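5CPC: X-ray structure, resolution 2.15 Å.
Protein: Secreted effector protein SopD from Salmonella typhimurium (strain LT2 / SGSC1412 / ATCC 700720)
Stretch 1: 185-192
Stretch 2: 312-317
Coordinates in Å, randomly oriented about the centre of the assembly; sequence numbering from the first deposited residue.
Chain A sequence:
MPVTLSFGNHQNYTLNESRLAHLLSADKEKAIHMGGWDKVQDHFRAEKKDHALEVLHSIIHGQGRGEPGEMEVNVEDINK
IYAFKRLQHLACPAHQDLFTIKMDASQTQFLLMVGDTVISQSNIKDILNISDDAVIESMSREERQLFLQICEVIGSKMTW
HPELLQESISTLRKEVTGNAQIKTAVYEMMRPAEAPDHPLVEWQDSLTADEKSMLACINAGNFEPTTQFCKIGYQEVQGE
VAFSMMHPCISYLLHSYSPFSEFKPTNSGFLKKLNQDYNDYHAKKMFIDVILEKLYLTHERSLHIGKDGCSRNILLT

Stretch 1 (185-192) AVYEMMRP
Stretch 2, residues 312-317: RNILLT

The shortest polar contact joins the backbone of Leu-315 to a tyrosine. Leu-315 N donates to Tyr-187 OH at 2.7 Å, with an N-H...O angle of 154°. Tyr-187 OH also lies 3.2 Å from Ile-314 CA, so the phenol end sits against the backbone just before Leu-315. Arg-191 supplies the other polar anchor. Arg-191 NH1 and Arg-191 NH2 both donate to Asn-313 O, at 3.1 Å (155°) and 3.3 Å (143°). The carbonyl oxygen lies near the guanidinium plane, where both N-H groups can point at it.

Residues 185-190 are the end of a helix that begins earlier in the chain. Met-190 N bonds to Val-186 O at 3.0 Å and Arg-191 N to Tyr-187 O at 2.8 Å. Arg-191 then leaves helical geometry, at phi/psi -135/69. Its side chain is extended after chi1 (m, t, t, with chi4 169°), which carries the guanidinium to Asn-313. Residues 312-316 form no regular helix or strand. Ile-314 is at -73/157, Leu-315 at -72/-37 and Leu-316 at -167/150. Stretch 2 runs roughly antiparallel to the helix. The closest CA pair is Tyr-187 and Leu-315, 7.3 Å apart.

Leu-315 is the centre of the packing. Its CA-to-CB bond points toward the helix, and its rotamer is m, t. Leu-315 CD1 lies over one face of the Tyr-187 ring, 3.6 Å from its centroid and 2° off the normal, a CH-pi contact. Tyr-187 has chi1 -81° (m) and chi2 76°. Leu-315 CD1 also meets Arg-191 CD at 3.7 Å, while Leu-315 CD2 packs 3.8 Å from Met-190 CE and covers one guanidinium face. Val-186 (t) places CG1 3.9 Å from Leu-315 CB. Leu-316 (p, t) brings CD2 to 3.7 Å from both Val-186 CG1 and Tyr-187 CE1, at the ring edge.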

# COMPACT_ATOMS: atom_id res chain seq x y z
N ALA A 185 -8.78 3.54 3.63
CA ALA A 185 -8.82 2.09 3.43
C ALA A 185 -7.82 1.33 4.31
O ALA A 185 -8.15 0.34 4.89
CB ALA A 185 -8.57 1.74 2.03
N VAL A 186 -6.58 1.79 4.38
CA VAL A 186 -5.63 1.17 5.27
C VAL A 186 -6.14 1.13 6.75
O VAL A 186 -6.15 0.07 7.34
CB VAL A 186 -4.26 1.81 5.12
CG1 VAL A 186 -3.28 1.21 6.11
CG2 VAL A 186 -3.79 1.65 3.63
N TYR A 187 -6.56 2.26 7.33
CA TYR A 187 -7.13 2.29 8.73
C TYR A 187 -8.38 1.41 8.90
O TYR A 187 -8.55 0.69 9.90
CB TYR A 187 -7.30 3.75 9.24
CG TYR A 187 -5.99 4.33 9.78
CD1 TYR A 187 -4.99 4.75 8.91
CD2 TYR A 187 -5.71 4.33 11.15
CE1 TYR A 187 -3.76 5.20 9.37
CE2 TYR A 187 -4.48 4.85 11.65
CZ TYR A 187 -3.51 5.25 10.74
OH TYR A 187 -2.30 5.72 11.20
N GLU A 188 -9.25 1.39 7.89
CA GLU A 188 -10.50 0.63 8.01
C GLU A 188 -10.24 -0.88 8.13
O GLU A 188 -10.93 -1.64 8.85
CB GLU A 188 -11.34 0.90 6.73
CG GLU A 188 -12.84 1.12 6.98
CD GLU A 188 -13.56 1.80 5.78
OE1 GLU A 188 -14.10 1.05 4.93
OE2 GLU A 188 -13.57 3.06 5.68
N MET A 189 -9.28 -1.35 7.33
CA MET A 189 -8.92 -2.75 7.45
C MET A 189 -8.11 -3.03 8.77
O MET A 189 -8.38 -4.00 9.40
CB MET A 189 -8.04 -3.13 6.27
CG MET A 189 -7.78 -4.64 6.24
SD MET A 189 -6.81 -5.28 4.84
CE MET A 189 -5.22 -4.81 5.54
N MET A 190 -7.07 -2.23 9.10
CA MET A 190 -6.15 -2.64 10.22
C MET A 190 -6.50 -2.13 11.58
O MET A 190 -6.22 -2.82 12.55
CB MET A 190 -4.81 -2.09 9.96
CG MET A 190 -4.52 -2.45 8.62
SD MET A 190 -3.47 -3.81 8.50
CE MET A 190 -2.26 -2.51 8.16
N ARG A 191 -7.04 -0.91 11.67
CA ARG A 191 -7.42 -0.32 12.97
C ARG A 191 -8.79 0.28 12.79
O ARG A 191 -8.91 1.51 12.75
CB ARG A 191 -6.39 0.77 13.38
CG ARG A 191 -4.90 0.26 13.42
CD ARG A 191 -3.98 1.37 13.87
NE ARG A 191 -2.62 0.87 14.02
CZ ARG A 191 -1.58 1.67 14.19
NH1 ARG A 191 -1.74 2.99 14.23
NH2 ARG A 191 -0.38 1.14 14.34
N PRO A 192 -9.83 -0.58 12.61
CA PRO A 192 -11.11 0.01 12.12
C PRO A 192 -11.62 1.07 13.11
O PRO A 192 -12.22 2.06 12.66
CB PRO A 192 -12.08 -1.20 12.01
CG PRO A 192 -11.38 -2.36 12.73
CD PRO A 192 -9.87 -2.05 12.59
N ARG A 312 5.83 8.17 14.81
CA ARG A 312 5.74 7.47 13.54
C ARG A 312 5.11 6.11 13.75
O ARG A 312 5.51 5.15 13.09
CB ARG A 312 7.11 7.26 12.94
CG ARG A 312 7.82 8.56 12.63
CD ARG A 312 9.32 8.37 12.66
NE ARG A 312 9.77 8.42 14.03
CZ ARG A 312 11.04 8.28 14.42
NH1 ARG A 312 11.99 8.04 13.52
NH2 ARG A 312 11.34 8.34 15.70
N ASN A 313 4.18 6.03 14.71
CA ASN A 313 3.40 4.81 14.88
C ASN A 313 2.04 4.86 14.12
O ASN A 313 1.15 4.06 14.37
CB ASN A 313 3.22 4.48 16.36
CG ASN A 313 4.48 3.83 16.98
OD1 ASN A 313 5.07 2.91 16.42
ND2 ASN A 313 4.90 4.33 18.15
N ILE A 314 1.92 5.79 13.17
CA ILE A 314 0.76 5.80 12.24
C ILE A 314 0.94 4.68 11.26
O ILE A 314 2.06 4.29 11.08
CB ILE A 314 0.65 7.11 11.42
CG1 ILE A 314 1.83 7.27 10.43
CG2 ILE A 314 0.46 8.31 12.35
CD1 ILE A 314 3.02 8.04 10.92
N LEU A 315 -0.12 4.16 10.63
CA LEU A 315 0.06 3.11 9.58
C LEU A 315 0.66 3.70 8.30
O LEU A 315 1.52 3.08 7.63
CB LEU A 315 -1.25 2.37 9.27
CG LEU A 315 -1.88 1.64 10.44
CD1 LEU A 315 -3.34 1.48 10.24
CD2 LEU A 315 -1.23 0.28 10.60
N LEU A 316 0.25 4.92 8.00
CA LEU A 316 0.81 5.68 6.88
C LEU A 316 0.32 7.09 7.06
O LEU A 316 -0.75 7.32 7.63
CB LEU A 316 0.29 5.13 5.52
CG LEU A 316 -1.17 5.40 5.15
CD1 LEU A 316 -1.49 4.85 3.76
CD2 LEU A 316 -2.08 4.71 6.11
N THR A 317 1.11 8.04 6.60
CA THR A 317 0.61 9.40 6.51
C THR A 317 0.98 10.10 5.19
O THR A 317 1.87 9.66 4.45
CB THR A 317 1.12 10.27 7.66
OG1 THR A 317 0.39 11.49 7.62
CG2 THR A 317 2.63 10.56 7.48
OXT THR A 317 0.44 11.18 4.93